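Local coordinates for protein alpha-fucosidase (Bifidobacterium bifidum, PDB 2EAB) that probably removes alpha-1,2-linked L-fucose from glycans, this chain being the catalytic part of a much longer family 95 glycoside hydrolase, at residues V72-E77 / L276-A281; N56-G61 / P187-V192. All coordinates share one frame; numbering follows the deposited sequence.

Contact 1 (V72-E77 / L276-A281); sequences VTFNEE and LYIAAA. With CA (calcium ion), chain C.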
ATOM      1  N   VAL A  72     -25.287  -3.364  -0.389  1.00  8.67           N
ATOM      2  CA  VAL A  72     -23.953  -3.026  -0.871  1.00  8.64           C
ATOM      3  C   VAL A  72     -23.441  -1.879  -0.010  1.00  8.17           C
ATOM      4  O   VAL A  72     -23.932  -0.754  -0.099  1.00  8.25           O
ATOM      5  CB  VAL A  72     -23.952  -2.621  -2.362  1.00  8.89           C
ATOM      6  CG1 VAL A  72     -22.536  -2.291  -2.831  1.00  9.33           C
ATOM      7  CG2 VAL A  72     -24.568  -3.720  -3.220  1.00  9.82           C
ATOM      8  N   THR A  73     -22.473  -2.177   0.846  1.00  7.58           N
ATOM      9  CA  THR A  73     -21.870  -1.156   1.692  1.00  7.61           C
ATOM     10  C   THR A  73     -21.081  -0.201   0.794  1.00  7.59           C
ATOM     11  O   THR A  73     -20.372  -0.646  -0.115  1.00  7.56           O
ATOM     12  CB  THR A  73     -21.025  -1.817   2.790  1.00  7.44           C
ATOM     13  OG1 THR A  73     -21.885  -2.616   3.618  1.00  8.19           O
ATOM     14  CG2 THR A  73     -20.314  -0.784   3.651  1.00  7.62           C
ATOM     15  N   PHE A  74     -21.228   1.098   1.032  1.00  7.60           N
ATOM     16  CA  PHE A  74     -20.786   2.113   0.079  1.00  7.49           C
ATOM     17  C   PHE A  74     -19.741   3.056   0.657  1.00  7.05           C
ATOM     18  O   PHE A  74     -19.854   3.487   1.812  1.00  7.28           O
ATOM     19  CB  PHE A  74     -21.996   2.912  -0.424  1.00  8.11           C
ATOM     20  CG  PHE A  74     -21.676   3.851  -1.551  1.00  8.21           C
ATOM     21  CD1 PHE A  74     -21.643   3.398  -2.865  1.00  8.81           C
ATOM     22  CD2 PHE A  74     -21.383   5.186  -1.296  1.00  8.16           C
ATOM     23  CE1 PHE A  74     -21.337   4.265  -3.909  1.00  9.08           C
ATOM     24  CE2 PHE A  74     -21.071   6.057  -2.335  1.00  8.50           C
ATOM     25  CZ  PHE A  74     -21.047   5.591  -3.646  1.00  9.07           C
ATOM     26  N   ASN A  75     -18.744   3.379  -0.171  1.00  6.66           N
ATOM     27  CA  ASN A  75     -17.663   4.292   0.186  1.00  6.37           C
ATOM     28  C   ASN A  75     -17.351   5.270  -0.931  1.00  6.50           C
ATOM     29  O   ASN A  75     -17.480   4.948  -2.120  1.00  6.79           O
ATOM     30  CB  ASN A  75     -16.370   3.517   0.453  1.00  6.80           C
ATOM     31  CG  ASN A  75     -16.345   2.852   1.809  1.00  6.49           C
ATOM     32  OD1 ASN A  75     -16.109   3.502   2.834  1.00  7.62           O
ATOM     33  ND2 ASN A  75     -16.555   1.555   1.823  1.00  5.33           N
ATOM     34  N   GLU A  76     -16.899   6.456  -0.540  1.00  6.36           N
ATOM     35  CA  GLU A  76     -16.184   7.352  -1.446  1.00  6.55           C
ATOM     36  C   GLU A  76     -14.910   7.816  -0.730  1.00  6.38           C
ATOM     37  O   GLU A  76     -14.948   8.195   0.451  1.00  6.44           O
ATOM     38  CB  GLU A  76     -17.054   8.535  -1.880  1.00  7.12           C
ATOM     39  CG  GLU A  76     -16.622   9.188  -3.203  1.00  7.70           C
ATOM     40  CD  GLU A  76     -15.597  10.302  -3.056  1.00  7.04           C
ATOM     41  OE1 GLU A  76     -15.102  10.784  -4.108  1.00  7.49           O
ATOM     42  OE2 GLU A  76     -15.298  10.703  -1.908  1.00  7.05           O
ATOM     43  N   GLU A  77     -13.800   7.807  -1.465  1.00  6.14           N
ATOM     44  CA  GLU A  77     -12.452   7.955  -0.899  1.00  6.03           C
ATOM     45  C   GLU A  77     -12.201   9.252  -0.131  1.00  5.93           C
ATOM     46  O   GLU A  77     -11.298   9.300   0.702  1.00  5.93           O
ATOM     47  CB  GLU A  77     -11.397   7.821  -2.004  1.00  6.03           C
ATOM     48  CG  GLU A  77     -11.547   8.893  -3.079  1.00  6.50           C
ATOM     49  CD  GLU A  77     -10.357   9.060  -3.999  1.00  6.41           C
ATOM     50  OE1 GLU A  77     -10.538   9.779  -5.006  1.00  6.77           O
ATOM     51  OE2 GLU A  77      -9.265   8.511  -3.729  1.00  6.28           O
ATOM     52  N   LEU A 276     -29.105   0.363 -12.485  1.00 12.05           N
ATOM     53  CA  LEU A 276     -28.915   1.472 -11.564  1.00 12.06           C
ATOM     54  C   LEU A 276     -27.567   2.111 -11.840  1.00 11.29           C
ATOM     55  O   LEU A 276     -26.559   1.414 -11.960  1.00 11.39           O
ATOM     56  CB  LEU A 276     -28.961   0.986 -10.116  1.00 12.24           C
ATOM     57  CG  LEU A 276     -30.309   0.890  -9.392  1.00 14.11           C
ATOM     58  CD1 LEU A 276     -31.366   0.101 -10.162  1.00 15.43           C
ATOM     59  CD2 LEU A 276     -30.104   0.303  -8.006  1.00 13.31           C
ATOM     60  N   TYR A 277     -27.564   3.433 -11.962  1.00 10.85           N
ATOM     61  CA  TYR A 277     -26.333   4.202 -12.057  1.00 10.95           C
ATOM     62  C   TYR A 277     -26.172   4.998 -10.773  1.00 10.38           C
ATOM     63  O   TYR A 277     -27.053   5.778 -10.395  1.00 10.44           O
ATOM     64  CB  TYR A 277     -26.357   5.121 -13.276  1.00 11.51           C
ATOM     65  CG  TYR A 277     -26.401   4.364 -14.582  1.00 11.89           C
ATOM     66  CD1 TYR A 277     -25.235   3.837 -15.144  1.00 12.60           C
ATOM     67  CD2 TYR A 277     -27.609   4.156 -15.246  1.00 12.83           C
ATOM     68  CE1 TYR A 277     -25.270   3.129 -16.341  1.00 13.88           C
ATOM     69  CE2 TYR A 277     -27.652   3.449 -16.445  1.00 14.39           C
ATOM     70  CZ  TYR A 277     -26.479   2.944 -16.985  1.00 13.88           C
ATOM     71  OH  TYR A 277     -26.517   2.242 -18.166  1.00 14.68           O
ATOM     72  N   ILE A 278     -25.046   4.775 -10.103  1.00 10.02           N
ATOM     73  CA  ILE A 278     -24.795   5.340  -8.784  1.00  9.97           C
ATOM     74  C   ILE A 278     -23.524   6.176  -8.832  1.00  9.58           C
ATOM     75  O   ILE A 278     -22.468   5.694  -9.258  1.00  9.45           O
ATOM     76  CB  ILE A 278     -24.652   4.230  -7.714  1.00 10.27           C
ATOM     77  CG1 ILE A 278     -25.911   3.350  -7.674  1.00 10.50           C
ATOM     78  CG2 ILE A 278     -24.373   4.838  -6.343  1.00 10.91           C
ATOM     79  CD1 ILE A 278     -25.623   1.861  -7.655  1.00 12.45           C
ATOM     80  N   ALA A 279     -23.628   7.429  -8.404  1.00  9.06           N
ATOM     81  CA  ALA A 279     -22.459   8.299  -8.317  1.00  8.90           C
ATOM     82  C   ALA A 279     -22.445   9.020  -6.982  1.00  8.61           C
ATOM     83  O   ALA A 279     -23.485   9.178  -6.339  1.00  8.65           O
ATOM     84  CB  ALA A 279     -22.442   9.293  -9.462  1.00  9.43           C
ATOM     85  N   ALA A 280     -21.260   9.459  -6.565  1.00  8.40           N
ATOM     86  CA  ALA A 280     -21.111  10.201  -5.324  1.00  8.40           C
ATOM     87  C   ALA A 280     -19.890  11.092  -5.403  1.00  8.25           C
ATOM     88  O   ALA A 280     -18.935  10.795  -6.132  1.00  8.34           O
ATOM     89  CB  ALA A 280     -20.998   9.256  -4.144  1.00  8.68           C
ATOM     90  N   ALA A 281     -19.921  12.186  -4.650  1.00  7.92           N
ATOM     91  CA  ALA A 281     -18.799  13.109  -4.574  1.00  7.87           C
ATOM     92  C   ALA A 281     -18.901  13.973  -3.339  1.00  7.59           C
ATOM     93  O   ALA A 281     -19.978  14.128  -2.746  1.00  7.95           O
ATOM     94  CB  ALA A 281     -18.747  13.999  -5.800  1.00  8.25           C
TER
HETATM   95 CA    CA C 899      -8.300   6.048  -3.330  1.00  8.30          CA
HETATM   96  O   HOH W   1     -16.249  10.181  -6.558  1.00 10.60           O
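Strand 72-76, carrying Phe74, lies against strand 276-281, carrying Ala280, with axes 7.9 Å apart at closest and N-to-C directions 43° apart; their nearest CA atoms, those of Glu76 and Ala280, are 6.9 Å apart. Phe74 carries most of the apolar contact, touching both Ala280 and Ile278. Its CG is anti to the backbone N (chi1 -172°), and the ring offers its edge to the methyl of Ala280, which lies near the ring plane, CB standing 3.7 Å from CE2 of Phe74. Across the ring from CE2, CE1 of Phe74 is met obliquely by Ile278 CG2 at 3.9 Å, the two side chains sliding past each other in opposite directions. Trp139 packs edge-to-face with Phe74, and Met191 and Met209 also touch it. The arrangement is that of a beta-sandwich: strand 69-76 belongs to one antiparallel sheet and strand 273-282 to the other, within the domain related to the N-terminal domain of family 65 glycoside hydrolases. Past Phe74, at Glu76, the apolar packing gives way to polar contacts. A water bridges the strands by donating to Glu76 OE1 and to Ala280 O, 2.8 Å from each. The second carboxylate oxygen, OE2, is hydrogen-bonded to Thr78 OG1. Glu77 turns to a calcium ion, bound by OE2 at 2.7 Å, with Ser386 O and Leu393 O as further ligands, while Glu77 OE1 accepts from Gln392 N.

Contact 2 (N56-G61 / P187-V192); sequences NGKIGG and PDNVMV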
ATOM      1  N   ASN A  56     -13.638   1.854  -8.249  1.00  7.56           N
ATOM      2  CA  ASN A  56     -12.996   2.517  -9.380  1.00  7.57           C
ATOM      3  C   ASN A  56     -11.861   3.445  -8.942  1.00  7.49           C
ATOM      4  O   ASN A  56     -11.476   4.354  -9.674  1.00  7.54           O
ATOM      5  CB  ASN A  56     -14.027   3.273 -10.234  1.00  7.78           C
ATOM      6  CG  ASN A  56     -14.610   4.487  -9.528  1.00  7.47           C
ATOM      7  OD1 ASN A  56     -14.277   4.782  -8.382  1.00  7.87           O
ATOM      8  ND2 ASN A  56     -15.487   5.205 -10.221  1.00  8.98           N
ATOM      9  N   GLY A  57     -11.335   3.204  -7.743  1.00  7.02           N
ATOM     10  CA  GLY A  57     -10.309   4.056  -7.144  1.00  7.27           C
ATOM     11  C   GLY A  57     -10.875   5.216  -6.345  1.00  7.14           C
ATOM     12  O   GLY A  57     -10.136   5.877  -5.602  1.00  7.30           O
ATOM     13  N   LYS A  58     -12.175   5.469  -6.504  1.00  7.49           N
ATOM     14  CA  LYS A  58     -12.822   6.630  -5.892  1.00  7.72           C
ATOM     15  C   LYS A  58     -14.064   6.229  -5.105  1.00  7.47           C
ATOM     16  O   LYS A  58     -14.137   6.471  -3.903  1.00  8.61           O
ATOM     17  CB  LYS A  58     -13.127   7.695  -6.942  1.00  7.95           C
ATOM     18  CG  LYS A  58     -11.868   8.229  -7.616  1.00  9.41           C
ATOM     19  CD  LYS A  58     -12.170   9.295  -8.631  1.00 14.12           C
ATOM     20  CE  LYS A  58     -12.532   8.699  -9.975  1.00 15.39           C
ATOM     21  NZ  LYS A  58     -12.913   9.780 -10.912  1.00 17.06           N
ATOM     22  N   ILE A  59     -15.036   5.613  -5.775  1.00  7.23           N
ATOM     23  CA  ILE A  59     -16.156   4.986  -5.084  1.00  7.86           C
ATOM     24  C   ILE A  59     -15.944   3.481  -5.006  1.00  7.30           C
ATOM     25  O   ILE A  59     -15.303   2.880  -5.876  1.00  7.60           O
ATOM     26  CB  ILE A  59     -17.538   5.320  -5.716  1.00  7.62           C
ATOM     27  CG1 ILE A  59     -17.576   4.975  -7.212  1.00  8.68           C
ATOM     28  CG2 ILE A  59     -17.904   6.781  -5.447  1.00  8.13           C
ATOM     29  CD1 ILE A  59     -18.936   5.191  -7.862  1.00  8.92           C
ATOM     30  N   GLY A  60     -16.476   2.885  -3.946  1.00  7.46           N
ATOM     31  CA  GLY A  60     -16.352   1.461  -3.732  1.00  7.71           C
ATOM     32  C   GLY A  60     -17.613   0.868  -3.152  1.00  7.29           C
ATOM     33  O   GLY A  60     -18.385   1.548  -2.466  1.00  7.63           O
ATOM     34  N   GLY A  61     -17.811  -0.413  -3.435  1.00  7.21           N
ATOM     35  CA  GLY A  61     -18.867  -1.188  -2.817  1.00  7.41           C
ATOM     36  C   GLY A  61     -18.323  -2.463  -2.218  1.00  7.44           C
ATOM     37  O   GLY A  61     -17.275  -2.964  -2.637  1.00  7.62           O
ATOM     38  N   PRO A 187     -13.482   4.704 -16.293  1.00 10.00           N
ATOM     39  CA  PRO A 187     -13.731   5.594 -17.439  1.00 10.44           C
ATOM     40  C   PRO A 187     -15.000   6.442 -17.339  1.00 10.39           C
ATOM     41  O   PRO A 187     -14.983   7.606 -17.732  1.00 10.81           O
ATOM     42  CB  PRO A 187     -13.845   4.625 -18.623  1.00 10.98           C
ATOM     43  CG  PRO A 187     -13.064   3.454 -18.222  1.00 11.10           C
ATOM     44  CD  PRO A 187     -13.262   3.314 -16.739  1.00 10.29           C
ATOM     45  N   ASP A 188     -16.081   5.865 -16.825  1.00 10.02           N
ATOM     46  CA  ASP A 188     -17.351   6.585 -16.733  1.00 10.16           C
ATOM     47  C   ASP A 188     -17.683   7.043 -15.315  1.00  9.85           C
ATOM     48  O   ASP A 188     -18.749   7.612 -15.069  1.00 10.04           O
ATOM     49  CB  ASP A 188     -18.475   5.761 -17.362  1.00 10.48           C
ATOM     50  CG  ASP A 188     -18.382   5.734 -18.876  1.00 11.38           C
ATOM     51  OD1 ASP A 188     -18.423   6.823 -19.487  1.00 12.57           O
ATOM     52  OD2 ASP A 188     -18.238   4.636 -19.452  1.00 12.59           O
ATOM     53  N   ASN A 189     -16.744   6.806 -14.400  1.00  9.60           N
ATOM     54  CA  ASN A 189     -16.805   7.332 -13.038  1.00  9.68           C
ATOM     55  C   ASN A 189     -18.125   7.045 -12.322  1.00  9.43           C
ATOM     56  O   ASN A 189     -18.712   7.926 -11.684  1.00  9.29           O
ATOM     57  CB  ASN A 189     -16.502   8.831 -13.032  1.00  9.80           C
ATOM     58  CG  ASN A 189     -16.144   9.331 -11.659  1.00  9.83           C
ATOM     59  OD1 ASN A 189     -15.621   8.576 -10.842  1.00  9.78           O
ATOM     60  ND2 ASN A 189     -16.429  10.596 -11.391  1.00 10.30           N
ATOM     61  N   VAL A 190     -18.584   5.805 -12.429  1.00  9.23           N
ATOM     62  CA  VAL A 190     -19.937   5.474 -12.018  1.00  9.49           C
ATOM     63  C   VAL A 190     -20.025   4.026 -11.560  1.00  9.23           C
ATOM     64  O   VAL A 190     -19.329   3.155 -12.085  1.00  9.30           O
ATOM     65  CB  VAL A 190     -20.957   5.772 -13.167  1.00  9.69           C
ATOM     66  CG1 VAL A 190     -20.768   4.815 -14.354  1.00 10.36           C
ATOM     67  CG2 VAL A 190     -22.397   5.747 -12.663  1.00  9.88           C
ATOM     68  N   MET A 191     -20.866   3.789 -10.561  1.00  9.00           N
ATOM     69  CA  MET A 191     -21.166   2.446 -10.095  1.00  9.29           C
ATOM     70  C   MET A 191     -22.435   1.966 -10.792  1.00  9.31           C
ATOM     71  O   MET A 191     -23.397   2.721 -10.942  1.00  9.43           O
ATOM     72  CB  MET A 191     -21.336   2.442  -8.574  1.00  9.14           C
ATOM     73  CG  MET A 191     -21.698   1.095  -7.970  1.00  9.62           C
ATOM     74  SD  MET A 191     -21.799   1.149  -6.171  1.00  9.77           S
ATOM     75  CE  MET A 191     -20.088   1.433  -5.718  1.00  9.47           C
ATOM     76  N   VAL A 192     -22.418   0.711 -11.220  1.00  9.52           N
ATOM     77  CA  VAL A 192     -23.532   0.119 -11.949  1.00 10.08           C
ATOM     78  C   VAL A 192     -24.028  -1.102 -11.194  1.00 10.32           C
ATOM     79  O   VAL A 192     -23.233  -1.932 -10.755  1.00 10.08           O
ATOM     80  CB  VAL A 192     -23.107  -0.263 -13.395  1.00 10.24           C
ATOM     81  CG1 VAL A 192     -24.205  -1.042 -14.113  1.00 11.37           C
ATOM     82  CG2 VAL A 192     -22.731   0.981 -14.195  1.00 11.60           C
TER
HETATM   83  O   HOH W   2     -14.968  11.030  -9.019  1.00 20.55           O
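Ile59 and Met191 form the tightly packed part of this contact, where the axes of strands 59-61 and 190-192 come within 8.0 Å, their N-to-C directions 21° apart. The Ile59 methyl CD1 lies 3.7 Å from Met191 CB and also touches the backbone N of Met191. A bend at chi3 (-68°) brings Met191 CE to 3.6 Å from Gly60 C. Gly61 lies beside the same methyl, where a beta carbon would sit tightly against CE. The loop side is polar and partly exposed. Here Lys58 crosses Asn189 at about a right angle, and its NZ makes a weak hydrogen bond of 3.0 Å to Asn189 OD1; a water accepts from both Lys58 NZ and Asn189 ND2 (2.8 Å for the latter). Between the two parts, Asn56 OD1 takes N-H groups from opposite faces of its amide plane, Ile59 N at 2.8 Å and Lys58 N at 2.9 Å, an Asx turn and Asx motif that ties down the loop, while ND2 binds Ser185 O. An alanine in place of Asn56 would probably leave the Lys58 and Ile59 N-H groups and Ser185 O without these partners, and the loop less firmly held. Asn189 and Val190 form a G1 beta bulge opposite Ser185. Beyond it, strand 190-197 lies alongside strand 273-282 and touches helix 316-331 through Val192, while Ile59 and Met191 both reach Phe74 of strand 69-76.

Both contacts join the same two sheets of the N-terminal beta-sandwich, and their strands are neighbours in each: 59-63 beside 69-76, and 190-197 beside 273-282. Probable backbone hydrogen bonds tie them, Ile278 N to Met191 O and Glu77 N to Lys58 O, both 2.8 Å. Both are largely buried, and Phe74 of contact 1 and Ile59 and Met191 of contact 2 share one apolar core. Their polar margins differ: contact 1 ends in a carboxylate bridged by water to a strand carbonyl, whereas contact 2 opens onto a partly exposed lysine and asparagine. They converge again at the calcium site, to which contact 1 gives Glu77 and contact 2 gives Gly57.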